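Local coordinates for periplasmic binding protein (Veillonella parvula, PDB 4LJS) that probably captures a ligand, such as an iron-bearing or other metal-bearing compound, outside the cytoplasmic membrane and delivers it to an ABC importer, at residues 29-32 / 33-36; 127-131 / 132-136. All blocks are in the same frame, centred on the assembly; numbering follows the deposited sequence.

Contact 1: 29-32 / 33-36; sequences FVRR and GEPF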
ATOM      1  N   PHE A  29      -9.286 -13.674  -4.253  1.00 35.29           N
ATOM      2  CA  PHE A  29     -10.433 -13.336  -5.101  1.00 40.53           C
ATOM      3  C   PHE A  29      -9.982 -12.877  -6.482  1.00 44.51           C
ATOM      4  O   PHE A  29      -9.002 -12.149  -6.610  1.00 38.54           O
ATOM      5  CB  PHE A  29     -11.264 -12.207  -4.477  1.00 42.11           C
ATOM      6  CG  PHE A  29     -11.729 -12.490  -3.082  1.00 48.09           C
ATOM      7  CD1 PHE A  29     -10.877 -12.302  -2.001  1.00 44.58           C
ATOM      8  CD2 PHE A  29     -13.026 -12.939  -2.848  1.00 47.85           C
ATOM      9  CE1 PHE A  29     -11.303 -12.568  -0.711  1.00 51.02           C
ATOM     10  CE2 PHE A  29     -13.460 -13.205  -1.565  1.00 47.62           C
ATOM     11  CZ  PHE A  29     -12.596 -13.017  -0.491  1.00 51.32           C
ATOM     12  N   VAL A  30     -10.710 -13.280  -7.514  1.00 46.20           N
ATOM     13  CA  VAL A  30     -10.448 -12.761  -8.845  1.00 43.82           C
ATOM     14  C   VAL A  30     -11.284 -11.504  -9.060  1.00 44.40           C
ATOM     15  O   VAL A  30     -10.892 -10.595  -9.786  1.00 41.09           O
ATOM     16  CB  VAL A  30     -10.703 -13.828  -9.938  1.00 48.37           C
ATOM     17  CG1 VAL A  30      -9.676 -14.943  -9.820  1.00 46.61           C
ATOM     18  CG2 VAL A  30     -12.105 -14.395  -9.826  1.00 43.13           C
ATOM     19  N   ARG A  31     -12.437 -11.459  -8.402  1.00 47.16           N
ATOM     20  CA  ARG A  31     -13.282 -10.275  -8.382  1.00 54.38           C
ATOM     21  C   ARG A  31     -13.958 -10.164  -7.023  1.00 55.96           C
ATOM     22  O   ARG A  31     -13.955 -11.112  -6.234  1.00 44.11           O
ATOM     23  CB  ARG A  31     -14.344 -10.327  -9.488  1.00 54.95           C
ATOM     24  CG  ARG A  31     -13.786 -10.119 -10.879  1.00 56.43           C
ATOM     25  CD  ARG A  31     -14.874  -9.931 -11.926  1.00 61.07           C
ATOM     26  NE  ARG A  31     -14.279  -9.610 -13.222  1.00 59.69           N
ATOM     27  CZ  ARG A  31     -14.958  -9.236 -14.302  1.00 64.43           C
ATOM     28  NH1 ARG A  31     -16.284  -9.128 -14.271  1.00 67.50           N
ATOM     29  NH2 ARG A  31     -14.301  -8.966 -15.421  1.00 61.32           N
ATOM     30  N   ARG A  32     -14.534  -9.002  -6.752  1.00 50.26           N
ATOM     31  CA  ARG A  32     -15.292  -8.803  -5.530  1.00 55.64           C
ATOM     32  C   ARG A  32     -16.396  -9.853  -5.468  1.00 53.74           C
ATOM     33  O   ARG A  32     -17.221  -9.954  -6.377  1.00 56.85           O
ATOM     34  CB  ARG A  32     -15.880  -7.394  -5.506  1.00 57.69           C
ATOM     35  CG  ARG A  32     -16.512  -6.983  -4.193  1.00 67.38           C
ATOM     36  CD  ARG A  32     -17.014  -5.548  -4.292  1.00 78.41           C
ATOM     37  NE  ARG A  32     -17.858  -5.172  -3.165  1.00 92.36           N
ATOM     38  CZ  ARG A  32     -19.171  -5.376  -3.119  1.00102.69           C
ATOM     39  NH1 ARG A  32     -19.866  -5.000  -2.052  1.00110.15           N
ATOM     40  NH2 ARG A  32     -19.788  -5.960  -4.138  1.00103.44           N
ATOM     41  N   GLY A  33     -16.376 -10.666  -4.418  1.00 51.47           N
ATOM     42  CA  GLY A  33     -17.383 -11.692  -4.224  1.00 58.15           C
ATOM     43  C   GLY A  33     -17.131 -12.970  -5.003  1.00 62.84           C
ATOM     44  O   GLY A  33     -17.982 -13.860  -5.029  1.00 64.49           O
ATOM     45  N   GLU A  34     -15.967 -13.065  -5.639  1.00 61.34           N
ATOM     46  CA  GLU A  34     -15.611 -14.265  -6.398  1.00 58.76           C
ATOM     47  C   GLU A  34     -14.305 -14.890  -5.899  1.00 55.21           C
ATOM     48  O   GLU A  34     -13.228 -14.595  -6.418  1.00 55.67           O
ATOM     49  CB  GLU A  34     -15.542 -13.955  -7.898  1.00 56.64           C
ATOM     50  CG  GLU A  34     -16.915 -13.658  -8.521  1.00 57.90           C
ATOM     51  CD  GLU A  34     -16.828 -13.272  -9.989  1.00 63.51           C
ATOM     52  OE1 GLU A  34     -15.803 -13.585 -10.631  1.00 69.74           O
ATOM     53  OE2 GLU A  34     -17.779 -12.646 -10.499  1.00 65.62           O
ATOM     54  N   PRO A  35     -14.404 -15.761  -4.880  1.00 53.40           N
ATOM     55  CA  PRO A  35     -13.215 -16.339  -4.249  1.00 48.52           C
ATOM     56  C   PRO A  35     -12.682 -17.561  -4.984  1.00 51.30           C
ATOM     57  O   PRO A  35     -13.421 -18.270  -5.669  1.00 58.92           O
ATOM     58  CB  PRO A  35     -13.732 -16.761  -2.870  1.00 46.07           C
ATOM     59  CG  PRO A  35     -15.174 -17.133  -3.127  1.00 49.78           C
ATOM     60  CD  PRO A  35     -15.652 -16.199  -4.220  1.00 57.66           C
ATOM     61  N   PHE A  36     -11.388 -17.802  -4.835  1.00 43.32           N
ATOM     62  CA  PHE A  36     -10.809 -19.062  -5.268  1.00 49.62           C
ATOM     63  C   PHE A  36      -9.852 -19.512  -4.187  1.00 54.12           C
ATOM     64  O   PHE A  36      -9.338 -18.699  -3.419  1.00 55.50           O
ATOM     65  CB  PHE A  36     -10.110 -18.945  -6.628  1.00 41.26           C
ATOM     66  CG  PHE A  36      -8.857 -18.111  -6.609  1.00 38.16           C
ATOM     67  CD1 PHE A  36      -8.928 -16.722  -6.637  1.00 36.97           C
ATOM     68  CD2 PHE A  36      -7.606 -18.714  -6.587  1.00 36.82           C
ATOM     69  CE1 PHE A  36      -7.769 -15.949  -6.638  1.00 44.81           C
ATOM     70  CE2 PHE A  36      -6.441 -17.952  -6.588  1.00 34.35           C
ATOM     71  CZ  PHE A  36      -6.520 -16.566  -6.617  1.00 38.82           C
TER
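F29 and P35 face each other across a tight reversal of the chain as an antiparallel non-hydrogen-bonded pair, their CA atoms 4.2 Å apart. Beyond them a type II beta turn runs from R31 to E34, and E34 N closes it on R31 O over 2.9 Å. G33 holds the third position of the turn with a phi of 82°, where a side chain would collide with the carbonyl oxygen of R32. The second bond, from V30 N to E34 O, spans 3.0 Å; F29 CA also offers that oxygen a CA-H...O contact. Together these features illustrate how a beta hairpin is closed: strands 19-29 and 34-40 form a two-stranded antiparallel sheet, joined here at the protein surface.

On the face shared by F29 and P35, the phenyl ring comes obliquely against the proline, CE2 lying 3.8 Å from P35 CB. F36 sets its CG between the backbone N and the carbonyl carbon (chi1 69°), which swings the ring back toward F29 and V30. Its CD1 then meets V30 CG1 at 3.7 Å, while F29 C sits at the ring edge; P126 of helix 126-130 touches both V30 and F36. R31 and E34 run side by side, yet R31 NE and E34 OE1 stay 5.0 Å apart, too far for a salt bridge, so any attraction between them is probably weak; E34 OE1 lies instead against R31 CB, at 3.7 Å.

Contact 2: 127-131 / 132-136; sequences TFWQA and RLANV
W129 O takes two backbone hydrogen bonds, from A134 N and from R132 N, each 2.9 Å long. The donors arrive from opposite faces of the carbonyl plane, and the A134 bond is the straighter (160° at the hydrogen against 134°). A weak bond from L133 N to Q130 O accompanies them. Farther out, one water joins three groups: it accepts from Q130 NE2 and V136 N and donates to N135 OD1, tying the side chain of Q130 to the start of the strand. The R132 chain runs extended to CD (chi2 -172°), which lies 3.5 Å from F128 CE1 and 3.9 Å from W129 CZ3; the bend beyond it, at chi3, turns NE toward the indole at CZ3. F128 CD1 stands over the centre of the indole, whose NE1 bonds to L123 O. At the pyrrole end, W129 CD1 meets V136 CG2 at 3.8 Å. Were W129 an alanine, L123 O would probably lose this donor and a gap would open between F128, R132 and V136. L133, with its positive phi, is the C-prime residue of a Schellman motif, a common way to end a helix, here leading from helix 126-130 into strand 135-138 of a beta-alpha-beta unit.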
ATOM      1  N   THR A 127      -6.410 -20.180 -12.869  1.00 43.84           N
ATOM      2  CA  THR A 127      -6.675 -21.467 -13.505  1.00 44.79           C
ATOM      3  C   THR A 127      -5.575 -21.841 -14.503  1.00 45.12           C
ATOM      4  O   THR A 127      -5.163 -22.999 -14.587  1.00 42.64           O
ATOM      5  CB  THR A 127      -8.051 -21.457 -14.197  1.00 38.19           C
ATOM      6  OG1 THR A 127      -9.077 -21.442 -13.196  1.00 52.78           O
ATOM      7  CG2 THR A 127      -8.235 -22.694 -15.071  1.00 36.46           C
ATOM      8  N   PHE A 128      -5.098 -20.851 -15.247  1.00 37.81           N
ATOM      9  CA  PHE A 128      -4.022 -21.058 -16.202  1.00 38.86           C
ATOM     10  C   PHE A 128      -2.755 -21.511 -15.483  1.00 38.12           C
ATOM     11  O   PHE A 128      -2.118 -22.486 -15.880  1.00 41.50           O
ATOM     12  CB  PHE A 128      -3.769 -19.765 -16.980  1.00 36.90           C
ATOM     13  CG  PHE A 128      -2.569 -19.813 -17.877  1.00 39.99           C
ATOM     14  CD1 PHE A 128      -1.315 -19.441 -17.406  1.00 36.62           C
ATOM     15  CD2 PHE A 128      -2.692 -20.202 -19.201  1.00 40.80           C
ATOM     16  CE1 PHE A 128      -0.198 -19.476 -18.241  1.00 30.55           C
ATOM     17  CE2 PHE A 128      -1.579 -20.238 -20.038  1.00 40.25           C
ATOM     18  CZ  PHE A 128      -0.329 -19.869 -19.550  1.00 30.51           C
ATOM     19  N   TRP A 129      -2.400 -20.797 -14.423  1.00 41.25           N
ATOM     20  CA  TRP A 129      -1.173 -21.072 -13.687  1.00 39.73           C
ATOM     21  C   TRP A 129      -1.247 -22.349 -12.864  1.00 43.52           C
ATOM     22  O   TRP A 129      -0.236 -23.025 -12.667  1.00 47.02           O
ATOM     23  CB  TRP A 129      -0.805 -19.876 -12.804  1.00 36.14           C
ATOM     24  CG  TRP A 129      -0.311 -18.735 -13.626  1.00 34.00           C
ATOM     25  CD1 TRP A 129      -0.953 -17.554 -13.866  1.00 23.94           C
ATOM     26  CD2 TRP A 129       0.920 -18.683 -14.360  1.00 34.70           C
ATOM     27  NE1 TRP A 129      -0.193 -16.765 -14.699  1.00 29.61           N
ATOM     28  CE2 TRP A 129       0.964 -17.432 -15.014  1.00 28.49           C
ATOM     29  CE3 TRP A 129       1.994 -19.571 -14.522  1.00 31.48           C
ATOM     30  CZ2 TRP A 129       2.037 -17.044 -15.818  1.00 25.97           C
ATOM     31  CZ3 TRP A 129       3.063 -19.190 -15.322  1.00 25.51           C
ATOM     32  CH2 TRP A 129       3.078 -17.930 -15.959  1.00 28.79           C
ATOM     33  N   GLN A 130      -2.442 -22.683 -12.388  1.00 41.14           N
ATOM     34  CA  GLN A 130      -2.615 -23.899 -11.608  1.00 48.68           C
ATOM     35  C   GLN A 130      -2.376 -25.128 -12.482  1.00 52.54           C
ATOM     36  O   GLN A 130      -1.973 -26.184 -11.996  1.00 51.88           O
ATOM     37  CB  GLN A 130      -3.989 -23.929 -10.933  1.00 46.87           C
ATOM     38  CG  GLN A 130      -4.049 -23.047  -9.683  1.00 59.71           C
ATOM     39  CD  GLN A 130      -5.465 -22.761  -9.210  1.00 71.37           C
ATOM     40  OE1 GLN A 130      -6.437 -23.154  -9.853  1.00 77.29           O
ATOM     41  NE2 GLN A 130      -5.584 -22.071  -8.080  1.00 73.06           N
ATOM     42  N   ALA A 131      -2.599 -24.977 -13.782  1.00 46.56           N
ATOM     43  CA  ALA A 131      -2.338 -26.064 -14.711  1.00 51.81           C
ATOM     44  C   ALA A 131      -0.834 -26.183 -14.960  1.00 52.39           C
ATOM     45  O   ALA A 131      -0.353 -27.207 -15.443  1.00 53.40           O
ATOM     46  CB  ALA A 131      -3.080 -25.830 -16.014  1.00 53.53           C
ATOM     47  N   ARG A 132      -0.100 -25.123 -14.630  1.00 45.12           N
ATOM     48  CA  ARG A 132       1.351 -25.122 -14.760  1.00 39.92           C
ATOM     49  C   ARG A 132       2.009 -25.357 -13.402  1.00 44.69           C
ATOM     50  O   ARG A 132       3.194 -25.092 -13.228  1.00 49.33           O
ATOM     51  CB  ARG A 132       1.829 -23.801 -15.374  1.00 36.75           C
ATOM     52  CG  ARG A 132       1.137 -23.469 -16.694  1.00 36.14           C
ATOM     53  CD  ARG A 132       1.756 -22.264 -17.410  1.00 39.42           C
ATOM     54  NE  ARG A 132       3.149 -22.470 -17.832  1.00 34.98           N
ATOM     55  CZ  ARG A 132       3.530 -23.242 -18.850  1.00 36.00           C
ATOM     56  NH1 ARG A 132       2.630 -23.916 -19.559  1.00 35.47           N
ATOM     57  NH2 ARG A 132       4.823 -23.353 -19.158  1.00 32.81           N
ATOM     58  N   LEU A 133       1.224 -25.863 -12.452  1.00 43.50           N
ATOM     59  CA  LEU A 133       1.681 -26.111 -11.080  1.00 47.38           C
ATOM     60  C   LEU A 133       2.231 -24.876 -10.355  1.00 47.95           C
ATOM     61  O   LEU A 133       3.190 -24.965  -9.587  1.00 51.80           O
ATOM     62  CB  LEU A 133       2.690 -27.259 -11.034  1.00 52.31           C
ATOM     63  CG  LEU A 133       2.062 -28.615 -11.358  1.00 56.45           C
ATOM     64  CD1 LEU A 133       3.081 -29.705 -11.206  1.00 48.75           C
ATOM     65  CD2 LEU A 133       0.863 -28.870 -10.454  1.00 65.12           C
ATOM     66  N   ALA A 134       1.610 -23.729 -10.603  1.00 38.22           N
ATOM     67  CA  ALA A 134       1.943 -22.512  -9.882  1.00 40.84           C
ATOM     68  C   ALA A 134       0.696 -21.990  -9.192  1.00 46.89           C
ATOM     69  O   ALA A 134      -0.429 -22.361  -9.540  1.00 50.80           O
ATOM     70  CB  ALA A 134       2.497 -21.459 -10.823  1.00 32.71           C
ATOM     71  N   ASN A 135       0.904 -21.131  -8.206  1.00 43.61           N
ATOM     72  CA  ASN A 135      -0.196 -20.485  -7.511  1.00 40.34           C
ATOM     73  C   ASN A 135      -0.264 -18.998  -7.811  1.00 37.73           C
ATOM     74  O   ASN A 135       0.719 -18.393  -8.254  1.00 39.83           O
ATOM     75  CB  ASN A 135      -0.074 -20.722  -6.010  1.00 34.06           C
ATOM     76  CG  ASN A 135      -0.465 -22.121  -5.631  1.00 46.15           C
ATOM     77  OD1 ASN A 135      -1.561 -22.570  -5.965  1.00 47.84           O
ATOM     78  ND2 ASN A 135       0.434 -22.838  -4.966  1.00 52.23           N
ATOM     79  N   VAL A 136      -1.436 -18.417  -7.575  1.00 32.87           N
ATOM     80  CA  VAL A 136      -1.651 -16.982  -7.760  1.00 32.63           C
ATOM     81  C   VAL A 136      -2.266 -16.406  -6.482  1.00 34.10           C
ATOM     82  O   VAL A 136      -3.183 -16.993  -5.910  1.00 31.56           O
ATOM     83  CB  VAL A 136      -2.591 -16.708  -8.952  1.00 33.01           C
ATOM     84  CG1 VAL A 136      -2.979 -15.226  -9.027  1.00 31.13           C
ATOM     85  CG2 VAL A 136      -1.945 -17.174 -10.258  1.00 30.91           C
TER
HETATM   86  O   HOH W   1      -3.541 -20.493  -6.855  1.00 41.26           O

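Contact 1 closes well before contact 2 opens along the chain, yet their centres lie about 16 Å apart on the same side of the molecule. The hairpin of strands 19-29 and 34-40 sits beside the helix-to-strand passage of contact 2, which delivers the chain to 135-138, an outermost strand of the four-stranded parallel sheet. They touch directly: F36 CZ packs 3.4 Å from V136 O, and F36 CD2 lies 4.2 Å from Q130 NE2. Farther along strand 34-40, S38 meets Q130 and N135. The pair thus shows an early hairpin applied to the edge of a parallel alpha/beta sheet, consistent with one lobe of a two-lobed periplasmic binding protein.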